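Local coordinates for uncharacterized protein (Treponema denticola ATCC 35404, PDB 6R9N), which serves as a diiron sensor of Fe(II) and oxygen for bacterial chemotaxis, working by stabilising an iron-peroxy species, at residues D14-F19 with D157-I162; P51-F57 with S86-W92; I102-W106 with S149-F153. All coordinates share one frame; numbering follows the deposited sequence.

Contact 1: residues D14-F19 with D157-I162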
ATOM      1  N   ASP A  14     -20.020 -21.121  18.314  1.00 29.44           N
ATOM      2  CA  ASP A  14     -20.309 -22.421  18.916  1.00 31.38           C
ATOM      3  C   ASP A  14     -19.600 -22.449  20.261  1.00 34.28           C
ATOM      4  O   ASP A  14     -19.034 -21.440  20.699  1.00 33.28           O
ATOM      5  CB  ASP A  14     -19.934 -23.594  17.996  1.00 29.79           C
ATOM      6  CG  ASP A  14     -18.450 -23.646  17.664  1.00 30.16           C
ATOM      7  OD1 ASP A  14     -17.596 -23.526  18.576  1.00 32.67           O
ATOM      8  OD2 ASP A  14     -18.143 -23.800  16.467  1.00 33.72           O
ATOM      9  N   ALA A  15     -19.595 -23.622  20.904  1.00 36.62           N
ATOM     10  CA  ALA A  15     -19.091 -23.721  22.276  1.00 35.33           C
ATOM     11  C   ALA A  15     -17.617 -23.340  22.385  1.00 36.34           C
ATOM     12  O   ALA A  15     -17.172 -22.888  23.445  1.00 39.51           O
ATOM     13  CB  ALA A  15     -19.319 -25.131  22.815  1.00 39.44           C
ATOM     14  N   ASP A  16     -16.839 -23.538  21.320  1.00 37.03           N
ATOM     15  CA  ASP A  16     -15.396 -23.366  21.382  1.00 39.65           C
ATOM     16  C   ASP A  16     -14.849 -22.234  20.523  1.00 35.92           C
ATOM     17  O   ASP A  16     -13.648 -21.952  20.607  1.00 36.93           O
ATOM     18  CB  ASP A  16     -14.703 -24.682  20.996  1.00 40.18           C
ATOM     19  CG  ASP A  16     -14.974 -25.771  22.009  1.00 49.07           C
ATOM     20  OD1 ASP A  16     -14.855 -25.476  23.224  1.00 52.22           O
ATOM     21  OD2 ASP A  16     -15.354 -26.894  21.604  1.00 49.62           O
ATOM     22  N   HIS A  17     -15.683 -21.572  19.718  1.00 33.97           N
ATOM     23  CA  HIS A  17     -15.184 -20.726  18.640  1.00 31.52           C
ATOM     24  C   HIS A  17     -16.203 -19.634  18.337  1.00 31.04           C
ATOM     25  O   HIS A  17     -17.386 -19.929  18.174  1.00 30.16           O
ATOM     26  CB  HIS A  17     -14.912 -21.572  17.386  1.00 31.49           C
ATOM     27  CG  HIS A  17     -14.360 -20.800  16.226  1.00 31.87           C
ATOM     28  ND1 HIS A  17     -13.006 -20.642  16.018  1.00 33.25           N
ATOM     29  CD2 HIS A  17     -14.974 -20.185  15.183  1.00 29.97           C
ATOM     30  CE1 HIS A  17     -12.809 -19.947  14.909  1.00 32.19           C
ATOM     31  NE2 HIS A  17     -13.984 -19.664  14.379  1.00 29.03           N
ATOM     32  N   LYS A  18     -15.746 -18.385  18.264  1.00 29.26           N
ATOM     33  CA  LYS A  18     -16.585 -17.270  17.844  1.00 28.55           C
ATOM     34  C   LYS A  18     -15.870 -16.451  16.782  1.00 28.96           C
ATOM     35  O   LYS A  18     -14.646 -16.289  16.821  1.00 30.41           O
ATOM     36  CB  LYS A  18     -16.934 -16.329  19.004  1.00 33.61           C
ATOM     37  CG  LYS A  18     -17.865 -16.886  20.067  1.00 31.63           C
ATOM     38  CD  LYS A  18     -18.212 -15.790  21.061  1.00 33.82           C
ATOM     39  CE  LYS A  18     -18.865 -16.348  22.329  1.00 40.62           C
ATOM     40  NZ  LYS A  18     -18.511 -15.526  23.519  1.00 36.81           N
ATOM     41  N   PHE A  19     -16.659 -15.903  15.860  1.00 25.75           N
ATOM     42  CA  PHE A  19     -16.210 -14.914  14.886  1.00 30.73           C
ATOM     43  C   PHE A  19     -17.046 -13.658  15.119  1.00 27.43           C
ATOM     44  O   PHE A  19     -18.278 -13.718  15.057  1.00 26.72           O
ATOM     45  CB  PHE A  19     -16.373 -15.437  13.449  1.00 23.38           C
ATOM     46  CG  PHE A  19     -15.614 -14.650  12.405  1.00 27.87           C
ATOM     47  CD1 PHE A  19     -15.845 -13.295  12.217  1.00 28.69           C
ATOM     48  CD2 PHE A  19     -14.676 -15.278  11.590  1.00 29.14           C
ATOM     49  CE1 PHE A  19     -15.140 -12.579  11.253  1.00 29.79           C
ATOM     50  CE2 PHE A  19     -13.980 -14.583  10.625  1.00 27.86           C
ATOM     51  CZ  PHE A  19     -14.207 -13.238  10.448  1.00 28.61           C
ATOM     52  N   ASP A 157     -11.852 -18.533   7.864  1.00 26.23           N
ATOM     53  CA  ASP A 157     -12.054 -19.200   9.145  1.00 27.85           C
ATOM     54  C   ASP A 157     -12.835 -20.464   8.817  1.00 29.49           C
ATOM     55  O   ASP A 157     -14.032 -20.405   8.527  1.00 28.98           O
ATOM     56  CB  ASP A 157     -12.793 -18.274  10.110  1.00 27.69           C
ATOM     57  CG  ASP A 157     -13.039 -18.904  11.486  1.00 31.80           C
ATOM     58  OD1 ASP A 157     -12.113 -19.505  12.059  1.00 29.66           O
ATOM     59  OD2 ASP A 157     -14.170 -18.782  12.008  1.00 31.27           O
ATOM     60  N   GLU A 158     -12.150 -21.614   8.809  1.00 26.62           N
ATOM     61  CA  GLU A 158     -12.789 -22.832   8.318  1.00 30.39           C
ATOM     62  C   GLU A 158     -14.032 -23.187   9.128  1.00 28.78           C
ATOM     63  O   GLU A 158     -15.059 -23.573   8.560  1.00 32.48           O
ATOM     64  CB  GLU A 158     -11.795 -23.996   8.341  1.00 30.09           C
ATOM     65  CG  GLU A 158     -10.828 -23.969   7.166  1.00 36.95           C
ATOM     66  CD  GLU A 158      -9.823 -25.105   7.192  1.00 42.57           C
ATOM     67  OE1 GLU A 158      -9.115 -25.277   6.188  1.00 46.48           O
ATOM     68  OE2 GLU A 158      -9.725 -25.824   8.211  1.00 47.87           O
ATOM     69  N   ARG A 159     -13.984 -23.000  10.450  1.00 26.55           N
ATOM     70  CA  ARG A 159     -15.080 -23.466  11.301  1.00 32.16           C
ATOM     71  C   ARG A 159     -16.366 -22.670  11.069  1.00 30.34           C
ATOM     72  O   ARG A 159     -17.460 -23.245  11.040  1.00 30.28           O
ATOM     73  CB  ARG A 159     -14.644 -23.413  12.768  1.00 31.87           C
ATOM     74  CG  ARG A 159     -15.796 -23.437  13.783  1.00 37.82           C
ATOM     75  CD  ARG A 159     -16.176 -24.845  14.162  1.00 38.73           C
ATOM     76  NE  ARG A 159     -15.031 -25.569  14.691  1.00 43.71           N
ATOM     77  CZ  ARG A 159     -14.908 -25.997  15.944  1.00 40.62           C
ATOM     78  NH1 ARG A 159     -13.805 -26.646  16.293  1.00 40.71           N
ATOM     79  NH2 ARG A 159     -15.877 -25.793  16.836  1.00 33.88           N
ATOM     80  N   SER A 160     -16.266 -21.349  10.941  1.00 27.86           N
ATOM     81  CA  SER A 160     -17.441 -20.535  10.645  1.00 26.80           C
ATOM     82  C   SER A 160     -17.767 -20.496   9.157  1.00 26.94           C
ATOM     83  O   SER A 160     -18.873 -20.089   8.786  1.00 32.10           O
ATOM     84  CB  SER A 160     -17.236 -19.111  11.170  1.00 25.18           C
ATOM     85  OG  SER A 160     -16.098 -18.524  10.544  1.00 24.93           O
ATOM     86  N   ARG A 161     -16.815 -20.847   8.294  1.00 29.44           N
ATOM     87  CA  ARG A 161     -16.931 -20.617   6.848  1.00 26.11           C
ATOM     88  C   ARG A 161     -17.102 -19.133   6.507  1.00 26.52           C
ATOM     89  O   ARG A 161     -17.771 -18.775   5.537  1.00 26.14           O
ATOM     90  CB  ARG A 161     -18.051 -21.460   6.244  1.00 26.88           C
ATOM     91  CG  ARG A 161     -17.727 -22.947   6.352  1.00 31.28           C
ATOM     92  CD  ARG A 161     -18.861 -23.812   5.914  1.00 32.12           C
ATOM     93  NE  ARG A 161     -19.111 -23.679   4.495  1.00 37.63           N
ATOM     94  CZ  ARG A 161     -20.150 -24.232   3.884  1.00 43.12           C
ATOM     95  NH1 ARG A 161     -20.317 -24.068   2.578  1.00 43.46           N
ATOM     96  NH2 ARG A 161     -21.018 -24.955   4.585  1.00 40.04           N
ATOM     97  N   ILE A 162     -16.455 -18.262   7.281  1.00 23.95           N
ATOM     98  CA  ILE A 162     -16.409 -16.830   6.980  1.00 24.90           C
ATOM     99  C   ILE A 162     -15.044 -16.519   6.376  1.00 27.40           C
ATOM    100  O   ILE A 162     -14.009 -16.926   6.919  1.00 26.62           O
ATOM    101  CB  ILE A 162     -16.661 -15.971   8.232  1.00 24.52           C
ATOM    102  CG1 ILE A 162     -18.059 -16.240   8.816  1.00 25.87           C
ATOM    103  CG2 ILE A 162     -16.489 -14.479   7.898  1.00 24.13           C
ATOM    104  CD1 ILE A 162     -18.277 -15.643  10.197  1.00 22.94           C
TER

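Contact 2: residues P51-F57 with S86-W92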
ATOM      1  N   PRO A  51      -6.608  -4.597  12.533  1.00 36.16           N
ATOM      2  CA  PRO A  51      -7.054  -3.694  13.588  1.00 39.82           C
ATOM      3  C   PRO A  51      -6.692  -2.241  13.346  1.00 42.31           C
ATOM      4  O   PRO A  51      -6.940  -1.413  14.225  1.00 49.26           O
ATOM      5  CB  PRO A  51      -6.302  -4.242  14.806  1.00 40.82           C
ATOM      6  CG  PRO A  51      -4.971  -4.648  14.212  1.00 36.08           C
ATOM      7  CD  PRO A  51      -5.262  -5.132  12.808  1.00 35.22           C
ATOM      8  N   GLY A  52      -6.143  -1.922  12.176  1.00 39.11           N
ATOM      9  CA  GLY A  52      -5.501  -0.638  12.002  1.00 45.28           C
ATOM     10  C   GLY A  52      -6.445   0.524  12.193  1.00 49.70           C
ATOM     11  O   GLY A  52      -7.661   0.425  12.039  1.00 54.68           O
ATOM     12  N   GLY A  53      -5.828   1.661  12.489  1.00 52.17           N
ATOM     13  CA  GLY A  53      -6.538   2.839  12.914  1.00 57.49           C
ATOM     14  C   GLY A  53      -6.057   3.189  14.305  1.00 58.14           C
ATOM     15  O   GLY A  53      -6.593   2.691  15.303  1.00 58.03           O
ATOM     16  N   VAL A  54      -5.019   4.027  14.378  1.00 58.81           N
ATOM     17  CA  VAL A  54      -4.517   4.516  15.658  1.00 56.74           C
ATOM     18  C   VAL A  54      -5.604   5.247  16.443  1.00 63.75           C
ATOM     19  O   VAL A  54      -5.477   5.428  17.663  1.00 58.95           O
ATOM     20  CB  VAL A  54      -3.292   5.429  15.429  1.00 56.95           C
ATOM     21  CG1 VAL A  54      -3.742   6.843  15.082  1.00 58.90           C
ATOM     22  CG2 VAL A  54      -2.398   5.445  16.646  1.00 49.18           C
ATOM     23  N   HIS A  55      -6.683   5.657  15.780  1.00 63.00           N
ATOM     24  CA  HIS A  55      -7.714   6.390  16.489  1.00 66.83           C
ATOM     25  C   HIS A  55      -8.739   5.445  17.110  1.00 64.78           C
ATOM     26  O   HIS A  55      -8.888   4.286  16.710  1.00 61.22           O
ATOM     27  CB  HIS A  55      -8.390   7.411  15.582  1.00 67.45           C
ATOM     28  CG  HIS A  55      -8.682   8.697  16.283  1.00 74.23           C
ATOM     29  ND1 HIS A  55      -9.875   8.936  16.934  1.00 79.60           N
ATOM     30  CD2 HIS A  55      -7.911   9.788  16.496  1.00 78.36           C
ATOM     31  CE1 HIS A  55      -9.836  10.134  17.490  1.00 82.61           C
ATOM     32  NE2 HIS A  55      -8.656  10.673  17.238  1.00 82.96           N
ATOM     33  N   LEU A  56      -9.498   6.004  18.054  1.00 65.42           N
ATOM     34  CA  LEU A  56      -9.902   5.337  19.290  1.00 66.52           C
ATOM     35  C   LEU A  56      -9.417   3.894  19.380  1.00 66.67           C
ATOM     36  O   LEU A  56     -10.168   2.935  19.147  1.00 63.38           O
ATOM     37  CB  LEU A  56     -11.422   5.402  19.469  1.00 65.99           C
ATOM     38  CG  LEU A  56     -11.949   6.819  19.704  1.00 69.26           C
ATOM     39  CD1 LEU A  56     -12.944   7.206  18.617  1.00 71.63           C
ATOM     40  CD2 LEU A  56     -12.562   6.967  21.094  1.00 70.12           C
ATOM     41  N   PHE A  57      -8.134   3.747  19.712  1.00 63.83           N
ATOM     42  CA  PHE A  57      -7.598   2.437  20.025  1.00 58.23           C
ATOM     43  C   PHE A  57      -8.370   1.849  21.192  1.00 56.54           C
ATOM     44  O   PHE A  57      -8.584   0.636  21.266  1.00 53.64           O
ATOM     45  CB  PHE A  57      -6.110   2.579  20.334  1.00 51.85           C
ATOM     46  CG  PHE A  57      -5.492   1.372  20.961  1.00 52.18           C
ATOM     47  CD1 PHE A  57      -4.961   1.442  22.239  1.00 51.94           C
ATOM     48  CD2 PHE A  57      -5.409   0.177  20.273  1.00 46.66           C
ATOM     49  CE1 PHE A  57      -4.368   0.332  22.819  1.00 46.98           C
ATOM     50  CE2 PHE A  57      -4.821  -0.925  20.850  1.00 42.93           C
ATOM     51  CZ  PHE A  57      -4.302  -0.846  22.118  1.00 44.40           C
ATOM     52  N   SER A  86      -2.837  -1.150   9.106  1.00 34.02           N
ATOM     53  CA  SER A  86      -1.659  -1.346   9.927  1.00 36.45           C
ATOM     54  C   SER A  86      -1.303  -0.188  10.849  1.00 43.12           C
ATOM     55  O   SER A  86      -0.356  -0.331  11.628  1.00 45.23           O
ATOM     56  CB  SER A  86      -0.456  -1.599   9.008  1.00 37.09           C
ATOM     57  OG  SER A  86      -0.185  -0.409   8.277  1.00 35.14           O
ATOM     58  N   SER A  87      -1.980   0.966  10.741  1.00 40.72           N
ATOM     59  CA  SER A  87      -1.517   2.183  11.421  1.00 46.19           C
ATOM     60  C   SER A  87      -1.345   2.013  12.935  1.00 47.20           C
ATOM     61  O   SER A  87      -0.466   2.649  13.530  1.00 43.58           O
ATOM     62  CB  SER A  87      -2.457   3.351  11.125  1.00 40.82           C
ATOM     63  OG  SER A  87      -3.805   2.998  11.372  1.00 51.85           O
ATOM     64  N   GLY A  88      -2.166   1.192  13.578  1.00 44.33           N
ATOM     65  CA  GLY A  88      -2.100   1.117  15.025  1.00 47.47           C
ATOM     66  C   GLY A  88      -1.174   0.059  15.583  1.00 42.08           C
ATOM     67  O   GLY A  88      -1.260  -0.279  16.763  1.00 45.71           O
ATOM     68  N   ILE A  89      -0.256  -0.439  14.753  1.00 43.95           N
ATOM     69  CA  ILE A  89       0.544  -1.614  15.104  1.00 43.35           C
ATOM     70  C   ILE A  89       1.331  -1.410  16.404  1.00 48.70           C
ATOM     71  O   ILE A  89       1.495  -2.348  17.192  1.00 50.05           O
ATOM     72  CB  ILE A  89       1.465  -1.983  13.926  1.00 47.92           C
ATOM     73  CG1 ILE A  89       2.108  -3.349  14.156  1.00 46.64           C
ATOM     74  CG2 ILE A  89       2.507  -0.891  13.664  1.00 45.37           C
ATOM     75  CD1 ILE A  89       3.228  -3.651  13.189  1.00 51.13           C
ATOM     76  N   ALA A  90       1.855  -0.203  16.639  1.00 47.61           N
ATOM     77  CA  ALA A  90       2.651   0.031  17.845  1.00 43.67           C
ATOM     78  C   ALA A  90       1.815  -0.142  19.108  1.00 46.96           C
ATOM     79  O   ALA A  90       2.293  -0.693  20.107  1.00 45.98           O
ATOM     80  CB  ALA A  90       3.281   1.424  17.808  1.00 44.81           C
ATOM     81  N   LEU A  91       0.557   0.305  19.077  1.00 41.06           N
ATOM     82  CA  LEU A  91      -0.295   0.191  20.256  1.00 42.82           C
ATOM     83  C   LEU A  91      -0.626  -1.264  20.575  1.00 47.05           C
ATOM     84  O   LEU A  91      -0.679  -1.649  21.748  1.00 47.15           O
ATOM     85  CB  LEU A  91      -1.578   0.989  20.046  1.00 41.97           C
ATOM     86  CG  LEU A  91      -1.349   2.447  19.665  1.00 46.42           C
ATOM     87  CD1 LEU A  91      -2.661   3.088  19.275  1.00 44.78           C
ATOM     88  CD2 LEU A  91      -0.689   3.189  20.831  1.00 49.83           C
ATOM     89  N   TRP A  92      -0.872  -2.087  19.554  1.00 45.44           N
ATOM     90  CA  TRP A  92      -1.211  -3.478  19.832  1.00 44.16           C
ATOM     91  C   TRP A  92       0.001  -4.255  20.322  1.00 49.36           C
ATOM     92  O   TRP A  92      -0.139  -5.156  21.162  1.00 48.90           O
ATOM     93  CB  TRP A  92      -1.814  -4.135  18.592  1.00 44.04           C
ATOM     94  CG  TRP A  92      -3.118  -3.515  18.203  1.00 44.99           C
ATOM     95  CD1 TRP A  92      -3.342  -2.646  17.168  1.00 44.70           C
ATOM     96  CD2 TRP A  92      -4.373  -3.684  18.862  1.00 38.26           C
ATOM     97  NE1 TRP A  92      -4.665  -2.276  17.140  1.00 42.63           N
ATOM     98  CE2 TRP A  92      -5.318  -2.900  18.170  1.00 36.91           C
ATOM     99  CE3 TRP A  92      -4.793  -4.425  19.971  1.00 45.03           C
ATOM    100  CZ2 TRP A  92      -6.652  -2.840  18.546  1.00 40.89           C
ATOM    101  CZ3 TRP A  92      -6.128  -4.359  20.348  1.00 40.65           C
ATOM    102  CH2 TRP A  92      -7.037  -3.574  19.635  1.00 39.63           C
TER

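Contact 3: residues I102-W106 with S149-F153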
ATOM      1  N   ILE A 102       1.707 -11.248   8.106  1.00 23.16           N
ATOM      2  CA  ILE A 102       1.638 -10.348   6.969  1.00 26.86           C
ATOM      3  C   ILE A 102       2.444 -10.976   5.849  1.00 29.28           C
ATOM      4  O   ILE A 102       3.352 -11.778   6.094  1.00 30.31           O
ATOM      5  CB  ILE A 102       2.159  -8.939   7.352  1.00 30.40           C
ATOM      6  CG1 ILE A 102       1.760  -7.915   6.276  1.00 28.49           C
ATOM      7  CG2 ILE A 102       3.664  -8.988   7.614  1.00 24.04           C
ATOM      8  CD1 ILE A 102       1.877  -6.490   6.720  1.00 25.57           C
ATOM      9  N   SER A 103       2.089 -10.641   4.617  1.00 26.97           N
ATOM     10  CA  SER A 103       2.861 -11.086   3.464  1.00 27.33           C
ATOM     11  C   SER A 103       4.349 -10.845   3.652  1.00 26.86           C
ATOM     12  O   SER A 103       4.771  -9.790   4.131  1.00 24.33           O
ATOM     13  CB  SER A 103       2.396 -10.359   2.206  1.00 22.87           C
ATOM     14  OG  SER A 103       3.213 -10.755   1.116  1.00 25.99           O
ATOM     15  N   SER A 104       5.150 -11.834   3.251  1.00 25.09           N
ATOM     16  CA  SER A 104       6.598 -11.649   3.244  1.00 27.87           C
ATOM     17  C   SER A 104       7.029 -10.447   2.397  1.00 24.79           C
ATOM     18  O   SER A 104       8.122  -9.925   2.610  1.00 27.74           O
ATOM     19  CB  SER A 104       7.290 -12.925   2.765  1.00 27.43           C
ATOM     20  OG  SER A 104       7.030 -13.152   1.397  1.00 30.23           O
ATOM     21  N   LEU A 105       6.180  -9.965   1.480  1.00 26.90           N
ATOM     22  CA  LEU A 105       6.524  -8.767   0.707  1.00 26.86           C
ATOM     23  C   LEU A 105       6.741  -7.549   1.593  1.00 26.81           C
ATOM     24  O   LEU A 105       7.460  -6.623   1.197  1.00 29.33           O
ATOM     25  CB  LEU A 105       5.433  -8.439  -0.318  1.00 20.76           C
ATOM     26  CG  LEU A 105       5.523  -9.016  -1.723  1.00 24.85           C
ATOM     27  CD1 LEU A 105       5.400 -10.512  -1.655  1.00 24.26           C
ATOM     28  CD2 LEU A 105       4.445  -8.422  -2.636  1.00 23.67           C
ATOM     29  N   TRP A 106       6.118  -7.511   2.774  1.00 26.92           N
ATOM     30  CA  TRP A 106       6.088  -6.298   3.586  1.00 29.72           C
ATOM     31  C   TRP A 106       6.881  -6.387   4.880  1.00 36.78           C
ATOM     32  O   TRP A 106       7.153  -5.345   5.489  1.00 36.60           O
ATOM     33  CB  TRP A 106       4.628  -5.934   3.931  1.00 25.21           C
ATOM     34  CG  TRP A 106       3.752  -5.873   2.716  1.00 23.85           C
ATOM     35  CD1 TRP A 106       2.621  -6.609   2.466  1.00 24.92           C
ATOM     36  CD2 TRP A 106       3.961  -5.058   1.564  1.00 22.21           C
ATOM     37  NE1 TRP A 106       2.112  -6.288   1.224  1.00 22.29           N
ATOM     38  CE2 TRP A 106       2.915  -5.337   0.654  1.00 23.99           C
ATOM     39  CE3 TRP A 106       4.934  -4.114   1.205  1.00 21.93           C
ATOM     40  CZ2 TRP A 106       2.819  -4.702  -0.588  1.00 23.13           C
ATOM     41  CZ3 TRP A 106       4.836  -3.500  -0.025  1.00 22.69           C
ATOM     42  CH2 TRP A 106       3.791  -3.800  -0.910  1.00 19.73           C
ATOM     43  N   SER A 149      -3.144  -4.799  -3.416  1.00 24.57           N
ATOM     44  CA  SER A 149      -1.721  -4.796  -3.058  1.00 23.95           C
ATOM     45  C   SER A 149      -1.028  -6.045  -3.606  1.00 23.75           C
ATOM     46  O   SER A 149      -1.628  -7.130  -3.617  1.00 22.31           O
ATOM     47  CB  SER A 149      -1.562  -4.749  -1.529  1.00 24.78           C
ATOM     48  OG  SER A 149      -0.263  -5.145  -1.119  1.00 23.54           O
ATOM     49  N   PRO A 150       0.241  -5.922  -4.031  1.00 21.08           N
ATOM     50  CA  PRO A 150       0.950  -7.089  -4.586  1.00 22.40           C
ATOM     51  C   PRO A 150       1.158  -8.210  -3.581  1.00 25.44           C
ATOM     52  O   PRO A 150       1.384  -9.353  -3.999  1.00 22.81           O
ATOM     53  CB  PRO A 150       2.299  -6.516  -5.053  1.00 22.89           C
ATOM     54  CG  PRO A 150       2.475  -5.240  -4.288  1.00 24.18           C
ATOM     55  CD  PRO A 150       1.081  -4.706  -4.026  1.00 24.28           C
ATOM     56  N   GLY A 151       1.144  -7.909  -2.281  1.00 27.73           N
ATOM     57  CA  GLY A 151       1.155  -8.920  -1.234  1.00 23.70           C
ATOM     58  C   GLY A 151      -0.025  -8.738  -0.291  1.00 23.08           C
ATOM     59  O   GLY A 151       0.061  -7.983   0.683  1.00 23.22           O
ATOM     60  N   GLN A 152      -1.145  -9.396  -0.587  1.00 24.28           N
ATOM     61  CA  GLN A 152      -2.359  -9.311   0.215  1.00 21.65           C
ATOM     62  C   GLN A 152      -2.907 -10.709   0.433  1.00 22.44           C
ATOM     63  O   GLN A 152      -2.903 -11.523  -0.498  1.00 20.28           O
ATOM     64  CB  GLN A 152      -3.454  -8.444  -0.459  1.00 25.92           C
ATOM     65  CG  GLN A 152      -4.800  -8.439   0.323  1.00 21.92           C
ATOM     66  CD  GLN A 152      -5.937  -7.599  -0.316  1.00 26.46           C
ATOM     67  OE1 GLN A 152      -6.541  -6.740   0.345  1.00 26.27           O
ATOM     68  NE2 GLN A 152      -6.263  -7.886  -1.568  1.00 22.49           N
ATOM     69  N   PHE A 153      -3.413 -10.974   1.648  1.00 20.25           N
ATOM     70  CA  PHE A 153      -4.123 -12.213   1.934  1.00 23.90           C
ATOM     71  C   PHE A 153      -5.470 -11.928   2.581  1.00 22.57           C
ATOM     72  O   PHE A 153      -5.642 -10.957   3.327  1.00 25.90           O
ATOM     73  CB  PHE A 153      -3.304 -13.154   2.857  1.00 21.21           C
ATOM     74  CG  PHE A 153      -2.062 -13.666   2.221  1.00 25.27           C
ATOM     75  CD1 PHE A 153      -2.079 -14.849   1.492  1.00 28.27           C
ATOM     76  CD2 PHE A 153      -0.875 -12.950   2.310  1.00 22.80           C
ATOM     77  CE1 PHE A 153      -0.932 -15.320   0.884  1.00 24.30           C
ATOM     78  CE2 PHE A 153       0.276 -13.414   1.691  1.00 23.54           C
ATOM     79  CZ  PHE A 153       0.245 -14.591   0.975  1.00 22.44           C
TER

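Contact 1: residues D14-F19 with D157-I162
Ile162 lies over one face of the Phe19 ring: its CG2 stands 3.9 Å from the ring centroid, close to the ring normal, while CD1 reaches back along the same face to within 3.6 Å of Phe19 CG. Both branches of the isoleucine therefore share the apolar work. Next to this pair is a polar one. With CG of His17 anti to the backbone N (chi1 -178°), the imidazole extends toward the loop 157-162, where NE2 donates to Asp157 OD2 at 2.5 Å. The N-H...O angle is 161°, the syn lone pair of OD2 is used and ring and carboxylate planes lie 19° apart, though the length is unusually short. Arg159 runs antiparallel to the histidine over one face of its ring, CB sitting 4.2 Å from the His17 ring centroid. Bends at chi2 and chi3 then turn the guanidinium back to Asp14, whose OD2 forms a salt bridge with Arg159 NH2 at 3.0 Å. OD2 lies in the guanidinium plane, while NH2 comes to it from above the carboxylate plane. Tyr12 OH also bonds that oxygen, and Arg159 NE is held by Ser137. Asp14 OD1 accepts from Asp16 N at 2.8 Å, an Asx turn before strand 17-21. The facing loop is shaped by an ST turn at Ser160 and a G1 beta bulge. The contact joins the two sheets of the metallo-beta-lactamase-like fold at a bend in each. Since His17 ND1 also bonds the carboxylate of Asp42, the imidazole lies between two acidic groups, which would probably favour its cationic form.

Contact 2: residues P51-F57 with S86-W92
This is a loop-and-helix contact at the flank of the seven-stranded sheet, where the loop between strand 45-49 and helix 57-65, with the first residue of that helix, meets the turn and first residues of helix 89-95. Its apolar half is built round Trp92, whose two faces are both occupied. From one side an edge of Phe57 points into the indole as a T-shaped (edge-to-face) pair, with the ring planes at 80° and Phe57 CE2 only 3.4 Å from Trp92 CE2. On the opposite face lies the Pro51 ring, its CG 4.1 Å from the centroid of the five-membered ring, a CH-pi contact. Phe57 is gripped a second time: with its CG anti to the backbone N (chi1 167°), the ring swings over Leu91, whose CB sits 3.7 Å from the ring centroid and just 5° off its normal. Leu91 CD1 goes on to touch Phe57 CB. Val54 CG2 is 3.5 Å from Leu91 CD1.

The polar half depends on Ser87. Its OG faces the backbone of the loop and accepts from Gly53 N at 2.7 Å and from Val54 N at 3.4 Å. Both bonds are weak because the N-H directions are poorly aligned; the same hydroxyl donates to Pro83 O. Gly52, with no side chain to intervene, brings its CA within 4.4 Å of Ser86 CA. Beyond the two segments, Trp92 packs against Val60, Val61 and Ile64 of helix 57-65, and together with Pro51 reaches Ile76 on strand 73-77.

Contact 3: residues I102-W106 with S149-F153
With CG of Trp106 anti to its own carbonyl carbon (chi1 -52°), the indole swings toward the loop 149-153 and carries its N-H to the backbone of Gly151. NE1 donates to Gly151 O at 2.7 Å with an N-H...O angle of 151°; the acceptor lies in the indole plane, and the donor arrives in the carbonyl plane on a lone pair. This bond helps to fix the rotation of the indole. Farther along the same edge Ser149 OG comes within 3.2 Å of Trp106 CZ2, this hydroxyl being held by Gln81, and Pro150 CG stands 3.8 Å from CZ2, approaching obliquely. Gly151 is pressed from the other segment: Leu105 CD2 lies 3.4 Å from Gly151 N, and Ser103 OG approaches its CA to 3.6 Å.

Ser103 is the N-cap of the short, weakly bonded helix 104-107. Its OG, trans to the backbone N at chi1 177°, accepts from Leu105 N at 3.1 Å where strand 99-103 of one sheet passes into the helix. The loop it faces leads into strand 153-157 of the second sheet, so the contact bridges the two halves of the metallo-beta-lactamase-like sandwich. That loop starts directly after His148, an iron ligand.

Ser103 CB also abuts the edge of the Phe153 ring, 3.8 Å from CE2. Across the subunit interface, Leu105 O and Pro150 O accept hydrogen bonds from Tyr199 OH and Arg198 NH2 of the second subunit, respectively. The ring of Trp106 meets that of His148 of the second subunit and touches a bound peroxide, probably the one in that subunit's diiron site.

From the N terminus, contact 1 opens first, at strand 17-21 and the turn before it, and closes last, at the loop 157-162, so that its span encloses both other contacts. Within it, contact 2 closes a short loop, running from the loop after strand 45-49 to the start of helix 89-95. Contact 3 opens afterwards, at the end of strand 99-103, and closes at 149-153, so these two follow in series without crossing. Contacts 1 and 3 each join the seven-stranded sheet to the six-stranded one, on opposite sides of the chain's centre with centres 25 Å apart. Contact 2 remains with the first sheet and its helices, about 6 Å from contact 3 at the nearest atoms.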